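Side-chain contacts in putative uncharacterized protein (Methanosarcina barkeri str. Fusaro, PDB 3P43), which probably acts as a manganese-dependent 3'-phosphoesterase in DNA repair, as a beta-barrel member of the LigD phosphoesterase family: residues 46-51 and 131-136; 77-82 and 93-98; 88-93 and 98-103; 108-111 and 117-120. All coordinates share one frame; numbering follows the deposited sequence.

Contact 1 of 4, residues 46-51 and 131-136; sequences FRLEMD and YVLIRT
The ring of Phe46 overlaps a methyl branch of Leu133: Phe46 CE2 lies 4.0 Å from Leu133 CD1. The methyl approaches the ring at a slant and touches its far half. Phe46 points across from strand 42-50, and a chi1 of 176°, with CG opposite the backbone N, brings CE2 to the methyl. From the same strand, two residues on, Leu48 presents its CD1 to the same Leu133 CD1 at 4.4 Å, a looser touch between methyl groups. One leucine branch is therefore shared by a ring and a second leucine, CD1 of Leu133 making both contacts.

The two strands are not neighbours in the sheet. The CA atoms of Phe46 and Leu133 are 11.0 Å apart, no hydrogen bond joins the segments, and the side chains alone bridge the distance. This is what the inside of a closed beta barrel asks of its residues: long, branched or flat apolar groups that meet across it. Trp57 touches Phe46, Leu48 and Leu133 alike, Phe147 meets the Phe46 ring with its plane turned by about 40°, and Ile118 and Val120 pack on Leu48. Arg47, between the two inward residues, turns to the other side of its strand, where Gln35 and Ser56 take its guanidinium hydrogen bonds.

With only carbon against carbon here, the contact has no directional bonds to fix its geometry; its cohesion must come from dispersion and from keeping buried phenylalanine and leucine side chains away from water.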
loop_
_atom_site.group_PDB
_atom_site.type_symbol
_atom_site.label_atom_id
_atom_site.label_comp_id
_atom_site.label_asym_id
_atom_site.label_seq_id
_atom_site.Cartn_x
_atom_site.Cartn_y
_atom_site.Cartn_z
ATOM N N PHE A 46 1.255 -1.644 1.489
ATOM C CA PHE A 46 0.872 -1.168 0.173
ATOM C C PHE A 46 1.635 0.126 -0.125
ATOM O O PHE A 46 1.547 1.087 0.634
ATOM C CB PHE A 46 -0.642 -0.930 0.124
ATOM C CG PHE A 46 -1.116 -0.356 -1.172
ATOM C CD1 PHE A 46 -1.230 -1.156 -2.295
ATOM C CD2 PHE A 46 -1.437 0.983 -1.272
ATOM C CE1 PHE A 46 -1.655 -0.630 -3.492
ATOM C CE2 PHE A 46 -1.868 1.513 -2.469
ATOM C CZ PHE A 46 -1.972 0.708 -3.583
ATOM N N ARG A 47 2.385 0.141 -1.222
ATOM C CA ARG A 47 3.267 1.264 -1.526
ATOM C C ARG A 47 3.063 1.804 -2.934
ATOM O O ARG A 47 2.990 1.042 -3.898
ATOM C CB ARG A 47 4.729 0.852 -1.371
ATOM C CG ARG A 47 5.063 0.151 -0.071
ATOM C CD ARG A 47 6.558 -0.073 0.024
ATOM N NE ARG A 47 6.882 -1.123 0.971
ATOM C CZ ARG A 47 6.904 -0.953 2.285
ATOM N NH1 ARG A 47 6.619 0.235 2.800
ATOM N NH2 ARG A 47 7.209 -1.971 3.079
ATOM N N LEU A 48 2.998 3.127 -3.043
ATOM C CA LEU A 48 2.854 3.805 -4.327
ATOM C C LEU A 48 4.053 4.707 -4.562
ATOM O O LEU A 48 4.444 5.477 -3.677
ATOM C CB LEU A 48 1.594 4.674 -4.338
ATOM C CG LEU A 48 0.226 3.999 -4.339
ATOM C CD1 LEU A 48 -0.864 5.039 -4.116
ATOM C CD2 LEU A 48 -0.007 3.239 -5.639
ATOM N N GLU A 49 4.639 4.620 -5.749
ATOM C CA GLU A 49 5.735 5.514 -6.094
ATOM C C GLU A 49 5.195 6.906 -6.360
ATOM O O GLU A 49 4.413 7.112 -7.289
ATOM C CB GLU A 49 6.512 5.027 -7.317
ATOM C CG GLU A 49 7.572 6.026 -7.773
ATOM C CD GLU A 49 8.336 5.570 -9.001
ATOM O OE1 GLU A 49 8.258 4.370 -9.341
ATOM O OE2 GLU A 49 9.019 6.414 -9.620
ATOM N N MET A 50 5.599 7.847 -5.514
ATOM C CA MET A 50 5.295 9.256 -5.690
ATOM C C MET A 50 6.567 10.040 -5.415
ATOM O O MET A 50 7.266 9.766 -4.440
ATOM C CB MET A 50 4.226 9.697 -4.688
ATOM C CG MET A 50 2.991 8.816 -4.648
ATOM S SD MET A 50 1.591 9.570 -5.493
ATOM C CE MET A 50 0.305 8.384 -5.153
ATOM N N ASP A 51 6.864 11.013 -6.266
ATOM C CA ASP A 51 7.976 11.926 -6.030
ATOM C C ASP A 51 9.270 11.199 -5.678
ATOM O O ASP A 51 10.006 11.627 -4.794
ATOM C CB ASP A 51 7.615 12.916 -4.923
ATOM C CG ASP A 51 6.525 13.892 -5.344
ATOM O OD1 ASP A 51 6.779 14.712 -6.254
ATOM O OD2 ASP A 51 5.416 13.843 -4.763
ATOM N N TYR A 131 -8.377 1.847 -7.763
ATOM C CA TYR A 131 -8.380 1.713 -6.315
ATOM C C TYR A 131 -8.422 3.091 -5.673
ATOM O O TYR A 131 -7.907 4.053 -6.238
ATOM C CB TYR A 131 -7.141 0.945 -5.854
ATOM C CG TYR A 131 -7.270 -0.539 -6.054
ATOM C CD1 TYR A 131 -7.453 -1.388 -4.974
ATOM C CD2 TYR A 131 -7.238 -1.094 -7.330
ATOM C CE1 TYR A 131 -7.589 -2.751 -5.154
ATOM C CE2 TYR A 131 -7.368 -2.459 -7.520
ATOM C CZ TYR A 131 -7.550 -3.281 -6.428
ATOM O OH TYR A 131 -7.685 -4.638 -6.598
ATOM N N VAL A 132 -9.038 3.180 -4.497
ATOM C CA VAL A 132 -9.243 4.461 -3.829
ATOM C C VAL A 132 -8.742 4.429 -2.387
ATOM O O VAL A 132 -8.979 3.467 -1.654
ATOM C CB VAL A 132 -10.747 4.875 -3.845
ATOM C CG1 VAL A 132 -10.944 6.279 -3.266
ATOM C CG2 VAL A 132 -11.306 4.812 -5.261
ATOM N N LEU A 133 -8.028 5.480 -1.998
ATOM C CA LEU A 133 -7.648 5.699 -0.607
ATOM C C LEU A 133 -8.250 7.017 -0.122
ATOM O O LEU A 133 -7.993 8.073 -0.705
ATOM C CB LEU A 133 -6.125 5.735 -0.462
ATOM C CG LEU A 133 -5.396 4.397 -0.648
ATOM C CD1 LEU A 133 -3.928 4.617 -0.951
ATOM C CD2 LEU A 133 -5.565 3.520 0.575
ATOM N N ILE A 134 -9.060 6.951 0.933
ATOM C CA ILE A 134 -9.687 8.148 1.497
ATOM C C ILE A 134 -9.348 8.267 2.971
ATOM O O ILE A 134 -9.643 7.366 3.751
ATOM C CB ILE A 134 -11.223 8.114 1.354
ATOM C CG1 ILE A 134 -11.626 7.858 -0.098
ATOM C CG2 ILE A 134 -11.844 9.418 1.844
ATOM C CD1 ILE A 134 -13.122 7.879 -0.314
ATOM N N ARG A 135 -8.728 9.377 3.359
ATOM C CA ARG A 135 -8.322 9.542 4.747
ATOM C C ARG A 135 -9.502 10.016 5.576
ATOM O O ARG A 135 -10.059 11.078 5.313
ATOM C CB ARG A 135 -7.158 10.525 4.882
ATOM C CG ARG A 135 -6.557 10.540 6.285
ATOM C CD ARG A 135 -5.388 11.507 6.391
ATOM N NE ARG A 135 -5.829 12.898 6.425
ATOM C CZ ARG A 135 -5.009 13.940 6.340
ATOM N NH1 ARG A 135 -3.705 13.745 6.200
ATOM N NH2 ARG A 135 -5.493 15.178 6.381
ATOM N N THR A 136 -9.885 9.218 6.567
ATOM C CA THR A 136 -10.991 9.574 7.443
ATOM C C THR A 136 -10.751 10.936 8.100
ATOM O O THR A 136 -9.613 11.283 8.423
ATOM C CB THR A 136 -11.220 8.504 8.534
ATOM O OG1 THR A 136 -12.382 8.848 9.302
ATOM C CG2 THR A 136 -10.015 8.411 9.463
#

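Contact 2 of 4, residues 77-82 and 93-98; sequences EDHPLA and GEYGAG
A type II beta turn, Glu94 to Ala97, forms the tip of the loop joining strands 88-90 and 98-114, and it presents Tyr95 to Glu77 and His79 near the manganese site. Ala97 N closes the turn on Glu94 O at 3.1 Å. Gly96 takes the third position with a positive phi, where a side chain would press on the preceding carbonyl oxygen, so glycine suits the place.

Tyr95 points from the turn toward segment 77-82. Glu77 OE1 lies over one face of its ring, 3.1 Å above the plane and shifted toward the rim, with Tyr95 CZ at 3.2 Å and Tyr95 CE1 at 3.3 Å. The carboxylate is not flat on the ring: the two planes differ by 29°. A bend at chi2 of Glu77 (127°) brings OE1 there. Around the same ring, His79 comes in at the edge: His79 CE1 lies near the ring plane, 4.2 Å from Tyr95 CE2, with the two side chains roughly perpendicular.

The manganese ligands are His37, His43 and Asp45. The side chain of His79 is about 6 Å from the metal and that of Tyr95 about 3 Å from a phosphate ion that probably came from the crystallisation liquor but may mark the substrate pocket. Ala97 O is hydrogen-bonded to His37 NE2, a second-shell link from the turn to a metal ligand. Glu77 O takes up ND1 of His79, which would limit rotation of the imidazole while CE1 packs on Tyr95: His79 ND1 donates to Glu77 O at 2.9 Å, the oxygen close to the imidazole plane and the nitrogen tilted 34° from the carbonyl plane.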
loop_
_atom_site.group_PDB
_atom_site.type_symbol
_atom_site.label_atom_id
_atom_site.label_comp_id
_atom_site.label_asym_id
_atom_site.label_seq_id
_atom_site.Cartn_x
_atom_site.Cartn_y
_atom_site.Cartn_z
ATOM N N GLU A 77 5.836 5.389 7.237
ATOM C CA GLU A 77 6.859 6.274 6.697
ATOM C C GLU A 77 7.217 5.920 5.257
ATOM O O GLU A 77 7.056 4.781 4.836
ATOM C CB GLU A 77 8.099 6.272 7.589
ATOM C CG GLU A 77 7.994 7.238 8.762
ATOM C CD GLU A 77 8.260 6.575 10.097
ATOM O OE1 GLU A 77 9.200 5.756 10.179
ATOM O OE2 GLU A 77 7.533 6.878 11.069
ATOM N N ASP A 78 7.679 6.915 4.502
ATOM C CA ASP A 78 8.187 6.693 3.154
ATOM C C ASP A 78 9.292 5.643 3.144
ATOM O O ASP A 78 10.098 5.560 4.071
ATOM C CB ASP A 78 8.756 7.993 2.584
ATOM C CG ASP A 78 7.702 9.052 2.386
ATOM O OD1 ASP A 78 6.503 8.717 2.494
ATOM O OD2 ASP A 78 8.073 10.219 2.125
ATOM N N HIS A 79 9.338 4.844 2.089
ATOM C CA HIS A 79 10.449 3.929 1.902
ATOM C C HIS A 79 11.167 4.330 0.638
ATOM O O HIS A 79 10.554 4.912 -0.257
ATOM C CB HIS A 79 9.946 2.493 1.777
ATOM C CG HIS A 79 9.507 1.897 3.075
ATOM N ND1 HIS A 79 8.517 2.456 3.852
ATOM C CD2 HIS A 79 9.928 0.794 3.736
ATOM C CE1 HIS A 79 8.343 1.720 4.936
ATOM N NE2 HIS A 79 9.185 0.705 4.889
ATOM N N PRO A 80 12.471 4.021 0.553
ATOM C CA PRO A 80 13.196 4.284 -0.688
ATOM C C PRO A 80 12.655 3.397 -1.802
ATOM O O PRO A 80 12.175 2.293 -1.551
ATOM C CB PRO A 80 14.640 3.907 -0.338
ATOM C CG PRO A 80 14.519 2.951 0.801
ATOM C CD PRO A 80 13.326 3.401 1.580
ATOM N N LEU A 81 12.733 3.896 -3.026
ATOM C CA LEU A 81 12.204 3.212 -4.193
ATOM C C LEU A 81 12.746 1.790 -4.336
ATOM O O LEU A 81 12.017 0.874 -4.726
ATOM C CB LEU A 81 12.518 4.040 -5.440
ATOM C CG LEU A 81 11.591 3.944 -6.649
ATOM C CD1 LEU A 81 10.152 3.747 -6.219
ATOM C CD2 LEU A 81 11.734 5.206 -7.489
ATOM N N ALA A 82 14.019 1.604 -4.000
ATOM C CA ALA A 82 14.676 0.308 -4.158
ATOM C C ALA A 82 14.045 -0.779 -3.287
ATOM O O ALA A 82 14.275 -1.974 -3.495
ATOM C CB ALA A 82 16.160 0.431 -3.868
ATOM N N GLY A 93 15.075 -5.090 15.799
ATOM C CA GLY A 93 15.577 -3.810 16.260
ATOM C C GLY A 93 15.523 -2.745 15.187
ATOM O O GLY A 93 15.728 -1.567 15.465
ATOM N N GLU A 94 15.251 -3.161 13.954
ATOM C CA GLU A 94 15.123 -2.229 12.841
ATOM C C GLU A 94 13.677 -1.819 12.633
ATOM O O GLU A 94 12.756 -2.587 12.929
ATOM C CB GLU A 94 15.635 -2.859 11.545
ATOM C CG GLU A 94 17.109 -3.145 11.539
ATOM C CD GLU A 94 17.922 -1.908 11.819
ATOM O OE1 GLU A 94 17.681 -0.872 11.158
ATOM O OE2 GLU A 94 18.795 -1.975 12.706
ATOM N N TYR A 95 13.483 -0.608 12.120
ATOM C CA TYR A 95 12.184 -0.229 11.589
ATOM C C TYR A 95 11.890 -1.154 10.416
ATOM O O TYR A 95 12.688 -1.262 9.484
ATOM C CB TYR A 95 12.181 1.225 11.116
ATOM C CG TYR A 95 10.808 1.728 10.720
ATOM C CD1 TYR A 95 9.946 2.262 11.672
ATOM C CD2 TYR A 95 10.368 1.664 9.401
ATOM C CE1 TYR A 95 8.686 2.724 11.324
ATOM C CE2 TYR A 95 9.108 2.124 9.041
ATOM C CZ TYR A 95 8.269 2.654 10.010
ATOM O OH TYR A 95 7.012 3.119 9.673
ATOM N N GLY A 96 10.751 -1.832 10.468
ATOM C CA GLY A 96 10.386 -2.756 9.412
ATOM C C GLY A 96 10.875 -4.166 9.674
ATOM O O GLY A 96 10.813 -5.017 8.787
ATOM N N ALA A 97 11.362 -4.415 10.888
ATOM C CA ALA A 97 11.823 -5.754 11.271
ATOM C C ALA A 97 10.784 -6.813 10.919
ATOM O O ALA A 97 9.586 -6.594 11.094
ATOM C CB ALA A 97 12.147 -5.810 12.758
ATOM N N GLY A 98 11.250 -7.955 10.416
ATOM C CA GLY A 98 10.368 -9.057 10.080
ATOM C C GLY A 98 10.635 -9.640 8.706
ATOM O O GLY A 98 11.575 -9.242 8.022
#

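Contact 3 of 4, residues 88-93 and 98-103; sequences GEIPAG and GKVEIW
Four backbone hydrogen bonds tie Gly88 and Ile90 to Val100 and Gly98. Gly88 gives its N to Val100 O and receives Val100 N on its own O at 2.7 Å; Ile90 N reaches Gly98 O at 2.8 Å, and Gly98 N returns to Ile90 O at 2.9 Å. These are two hydrogen-bonded antiparallel pairs, flanking the non-hydrogen-bonded pair Glu89 and Lys99.

That middle pair adds a salt bridge, Lys99 NZ to Glu89 OE2 at 3.2 Å. The ammonium comes from above the carboxylate plane, 48° out of it. Lys99 is extended until its last torsion (chi4 -56°), where it folds NZ back over the glutamate, and its CG also lies against OE2. Between the strands, Glu89 CA makes a CA-H...O contact with Gly98 O at 3.4 Å. Long charged chains suit this exposed face, since their flexible lengths can pair while still meeting solvent.

The face bearing Ile90 and Val100 is apolar, and across these segments its one contact between side chains is Ile90 CG1 to Val100 CG2, 4.3 Å. Their directly paired partners, Gly98 and Gly88, have no side chains, so the branched residues meet diagonally. Beyond the pair, Tyr83 touches Ile90 and Gln35 touches Val100, while Asp38 of strand 31-38 touches Lys99 on the other side of strand 98-114.

The strand directions differ by 144°, a marked twist. Antiparallel register, alternating polar and apolar faces and a connecting loop from Pro91 to Ala97 together make a twisted beta hairpin at the edge of the barrel's sheet.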
loop_
_atom_site.group_PDB
_atom_site.type_symbol
_atom_site.label_atom_id
_atom_site.label_comp_id
_atom_site.label_asym_id
_atom_site.label_seq_id
_atom_site.Cartn_x
_atom_site.Cartn_y
_atom_site.Cartn_z
ATOM N N GLY A 88 12.965 -10.774 1.727
ATOM C CA GLY A 88 13.945 -11.297 2.666
ATOM C C GLY A 88 13.591 -10.878 4.080
ATOM O O GLY A 88 12.450 -10.511 4.349
ATOM N N GLU A 89 14.557 -10.918 4.990
ATOM C CA GLU A 89 14.258 -10.641 6.392
ATOM C C GLU A 89 14.989 -9.429 6.965
ATOM O O GLU A 89 16.213 -9.338 6.908
ATOM C CB GLU A 89 14.519 -11.874 7.269
ATOM C CG GLU A 89 14.209 -11.643 8.746
ATOM C CD GLU A 89 14.206 -12.925 9.568
ATOM O OE1 GLU A 89 15.296 -13.479 9.833
ATOM O OE2 GLU A 89 13.107 -13.371 9.960
ATOM N N ILE A 90 14.218 -8.506 7.529
ATOM C CA ILE A 90 14.772 -7.344 8.208
ATOM C C ILE A 90 15.035 -7.689 9.673
ATOM O O ILE A 90 14.120 -8.066 10.392
ATOM C CB ILE A 90 13.817 -6.138 8.112
ATOM C CG1 ILE A 90 13.558 -5.770 6.644
ATOM C CG2 ILE A 90 14.365 -4.944 8.888
ATOM C CD1 ILE A 90 14.792 -5.284 5.901
ATOM N N PRO A 91 16.295 -7.559 10.111
ATOM C CA PRO A 91 16.754 -7.911 11.462
ATOM C C PRO A 91 16.010 -7.195 12.585
ATOM O O PRO A 91 15.598 -6.038 12.436
ATOM C CB PRO A 91 18.226 -7.473 11.461
ATOM C CG PRO A 91 18.625 -7.493 10.034
ATOM C CD PRO A 91 17.403 -7.081 9.264
ATOM N N ALA A 92 15.855 -7.896 13.706
ATOM C CA ALA A 92 15.231 -7.341 14.901
ATOM C C ALA A 92 15.883 -6.020 15.303
ATOM O O ALA A 92 17.091 -5.845 15.157
ATOM C CB ALA A 92 15.315 -8.334 16.042
ATOM N N GLY A 93 15.075 -5.090 15.799
ATOM C CA GLY A 93 15.577 -3.810 16.260
ATOM C C GLY A 93 15.523 -2.745 15.187
ATOM O O GLY A 93 15.728 -1.567 15.465
ATOM N N GLY A 98 11.250 -7.955 10.416
ATOM C CA GLY A 98 10.368 -9.057 10.080
ATOM C C GLY A 98 10.635 -9.640 8.706
ATOM O O GLY A 98 11.575 -9.242 8.022
ATOM N N LYS A 99 9.799 -10.591 8.307
ATOM C CA LYS A 99 9.921 -11.243 7.013
ATOM C C LYS A 99 9.137 -10.483 5.951
ATOM O O LYS A 99 7.971 -10.132 6.156
ATOM C CB LYS A 99 9.413 -12.680 7.106
ATOM C CG LYS A 99 10.144 -13.514 8.154
ATOM C CD LYS A 99 9.384 -14.788 8.480
ATOM C CE LYS A 99 10.154 -15.658 9.462
ATOM N NZ LYS A 99 11.514 -15.973 8.930
ATOM N N VAL A 100 9.776 -10.241 4.812
ATOM C CA VAL A 100 9.157 -9.466 3.743
ATOM C C VAL A 100 9.093 -10.268 2.450
ATOM O O VAL A 100 10.101 -10.799 1.993
ATOM C CB VAL A 100 9.935 -8.164 3.474
ATOM C CG1 VAL A 100 9.314 -7.390 2.303
ATOM C CG2 VAL A 100 9.999 -7.306 4.735
ATOM N N GLU A 101 7.904 -10.350 1.862
ATOM C CA GLU A 101 7.729 -11.021 0.575
ATOM C C GLU A 101 6.908 -10.168 -0.383
ATOM O O GLU A 101 5.958 -9.500 0.025
ATOM C CB GLU A 101 7.056 -12.384 0.750
ATOM C CG GLU A 101 6.791 -13.097 -0.576
ATOM C CD GLU A 101 6.307 -14.521 -0.389
ATOM O OE1 GLU A 101 5.115 -14.703 -0.063
ATOM O OE2 GLU A 101 7.118 -15.457 -0.568
ATOM N N ILE A 102 7.276 -10.191 -1.659
ATOM C CA ILE A 102 6.524 -9.455 -2.663
ATOM C C ILE A 102 5.247 -10.217 -2.955
ATOM O O ILE A 102 5.294 -11.321 -3.495
ATOM C CB ILE A 102 7.305 -9.281 -3.977
ATOM C CG1 ILE A 102 8.676 -8.654 -3.721
ATOM C CG2 ILE A 102 6.515 -8.404 -4.943
ATOM C CD1 ILE A 102 8.626 -7.170 -3.508
ATOM N N TRP A 103 4.113 -9.626 -2.584
ATOM C CA TRP A 103 2.802 -10.218 -2.828
ATOM C C TRP A 103 2.253 -9.824 -4.195
ATOM O O TRP A 103 1.652 -10.642 -4.888
ATOM C CB TRP A 103 1.829 -9.799 -1.736
ATOM C CG TRP A 103 0.468 -10.429 -1.835
ATOM C CD1 TRP A 103 0.115 -11.682 -1.425
ATOM C CD2 TRP A 103 -0.733 -9.821 -2.336
ATOM N NE1 TRP A 103 -1.221 -11.898 -1.652
ATOM C CE2 TRP A 103 -1.765 -10.771 -2.209
ATOM C CE3 TRP A 103 -1.032 -8.571 -2.888
ATOM C CZ2 TRP A 103 -3.070 -10.511 -2.616
ATOM C CZ3 TRP A 103 -2.332 -8.313 -3.287
ATOM C CH2 TRP A 103 -3.333 -9.277 -3.148
#

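Contact 4 of 4, residues 108-111 and 117-120; sequences FELL and EIVV
A tight beta hairpin, strand 98-114 turning directly into strand 117-123, brings Leu110 opposite Val120 as a non-hydrogen-bonded antiparallel pair in the barrel wall. The strand directions here differ by 136°, so the pairing is strongly twisted.

Of backbone hydrogen bonds there is one within these segments: Leu111 N to Val119 O, 2.8 Å, with an N-H...O angle of 148°. It is accompanied by a CA-H...O contact from Val120 CA to Glu109 O at 3.4 Å. The ladder goes on past the segments, with Glu109 bonded to Ser121 and Val119 to Lys112.

The apolar contacts divide between the two sides of the sheet. On one side Val120 CG1 is the shared methyl. Leu110 CD1 touches it at 3.6 Å, and Phe108 CD1 at 3.9 Å, the methyl meeting that ring obliquely. In Phe108 a less favoured chi1 of 72° puts CG between the backbone N and the carbonyl carbon, which turns CD1 to the Val120 methyl. Leu110 CD1 also grazes Ile118 CG2 at 4.2 Å. Strand 42-50 packs onto this side, Leu48 on Phe108 and Met50 on Leu110 and Ile118. Beta-branched valine and isoleucine fit here because they favour extended backbones and fill the space close to the strand, while leucine and phenylalanine reach farther.

On the other side Leu111 and Val119 form a second apolar pair, with Ile130 of the next strand touching both. Leu111 CB lies 3.4 Å from Val119 O, the oxygen that its own N bonds, and Leu111 CD1 reaches Val119 CG1 at 3.9 Å.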
loop_
_atom_site.group_PDB
_atom_site.type_symbol
_atom_site.label_atom_id
_atom_site.label_comp_id
_atom_site.label_asym_id
_atom_site.label_seq_id
_atom_site.Cartn_x
_atom_site.Cartn_y
_atom_site.Cartn_z
ATOM N N PHE A 108 1.196 1.897 -12.197
ATOM C CA PHE A 108 -0.106 2.506 -12.000
ATOM C C PHE A 108 -0.193 3.872 -12.659
ATOM O O PHE A 108 0.827 4.516 -12.908
ATOM C CB PHE A 108 -0.434 2.605 -10.508
ATOM C CG PHE A 108 0.367 3.633 -9.769
ATOM C CD1 PHE A 108 -0.138 4.911 -9.568
ATOM C CD2 PHE A 108 1.621 3.327 -9.265
ATOM C CE1 PHE A 108 0.592 5.862 -8.879
ATOM C CE2 PHE A 108 2.356 4.276 -8.573
ATOM C CZ PHE A 108 1.840 5.546 -8.384
ATOM N N GLU A 109 -1.422 4.290 -12.953
ATOM C CA GLU A 109 -1.702 5.628 -13.448
ATOM C C GLU A 109 -2.409 6.373 -12.331
ATOM O O GLU A 109 -3.384 5.872 -11.766
ATOM C CB GLU A 109 -2.589 5.566 -14.691
ATOM C CG GLU A 109 -1.887 5.008 -15.925
ATOM C CD GLU A 109 -2.837 4.345 -16.916
ATOM O OE1 GLU A 109 -3.804 3.678 -16.480
ATOM O OE2 GLU A 109 -2.600 4.474 -18.138
ATOM N N LEU A 110 -1.908 7.558 -11.997
ATOM C CA LEU A 110 -2.490 8.351 -10.923
ATOM C C LEU A 110 -3.643 9.180 -11.464
ATOM O O LEU A 110 -3.450 10.020 -12.337
ATOM C CB LEU A 110 -1.438 9.265 -10.296
ATOM C CG LEU A 110 -1.897 10.186 -9.165
ATOM C CD1 LEU A 110 -2.209 9.380 -7.910
ATOM C CD2 LEU A 110 -0.845 11.250 -8.875
ATOM N N LEU A 111 -4.840 8.939 -10.942
ATOM C CA LEU A 111 -6.037 9.591 -11.452
ATOM C C LEU A 111 -6.332 10.873 -10.695
ATOM O O LEU A 111 -6.823 11.839 -11.267
ATOM C CB LEU A 111 -7.239 8.648 -11.373
ATOM C CG LEU A 111 -7.033 7.312 -12.092
ATOM C CD1 LEU A 111 -8.292 6.470 -12.023
ATOM C CD2 LEU A 111 -6.608 7.545 -13.539
ATOM N N GLU A 117 -7.263 12.228 -0.201
ATOM C CA GLU A 117 -7.791 11.298 -1.183
ATOM C C GLU A 117 -6.790 10.977 -2.272
ATOM O O GLU A 117 -6.099 11.862 -2.777
ATOM C CB GLU A 117 -9.093 11.827 -1.792
ATOM C CG GLU A 117 -9.786 10.831 -2.718
ATOM C CD GLU A 117 -11.105 11.357 -3.277
ATOM O OE1 GLU A 117 -11.463 12.521 -2.990
ATOM O OE2 GLU A 117 -11.784 10.603 -4.007
ATOM N N ILE A 118 -6.712 9.693 -2.609
ATOM C CA ILE A 118 -5.856 9.215 -3.682
ATOM C C ILE A 118 -6.614 8.185 -4.510
ATOM O O ILE A 118 -7.195 7.244 -3.967
ATOM C CB ILE A 118 -4.550 8.609 -3.138
ATOM C CG1 ILE A 118 -3.761 9.680 -2.377
ATOM C CG2 ILE A 118 -3.721 8.029 -4.271
ATOM C CD1 ILE A 118 -2.440 9.210 -1.808
ATOM N N VAL A 119 -6.628 8.384 -5.823
ATOM C CA VAL A 119 -7.273 7.445 -6.729
ATOM C C VAL A 119 -6.270 7.035 -7.795
ATOM O O VAL A 119 -5.672 7.884 -8.450
ATOM C CB VAL A 119 -8.505 8.063 -7.408
ATOM C CG1 VAL A 119 -9.239 7.006 -8.243
ATOM C CG2 VAL A 119 -9.434 8.677 -6.374
ATOM N N VAL A 120 -6.085 5.734 -7.967
ATOM C CA VAL A 120 -5.077 5.223 -8.891
ATOM C C VAL A 120 -5.597 4.047 -9.713
ATOM O O VAL A 120 -6.443 3.285 -9.255
ATOM C CB VAL A 120 -3.822 4.764 -8.136
ATOM C CG1 VAL A 120 -3.188 5.926 -7.418
ATOM C CG2 VAL A 120 -4.179 3.652 -7.149
#

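In the fold
All four contacts reach one curled antiparallel sheet. Contact 1 lies in its core, joining strands that are not neighbours through side chains alone; contact 4, about 7 Å away between centres, supplies part of the same interior, and strand 117-123 is hydrogen-bonded directly to strand 130-135. Contacts 2 and 3 are at the surface and share Gly93 and Gly98, with the turn of contact 2 forming the connection of the hairpin in contact 3. Contacts 3 and 4 both use strand 98-114, with centres about 27 Å apart: backbone bonds and a salt bridge at the exposed end, chiefly apolar side chains at the partly buried one. Polar and aromatic groups mix in contact 2, beside the metal site.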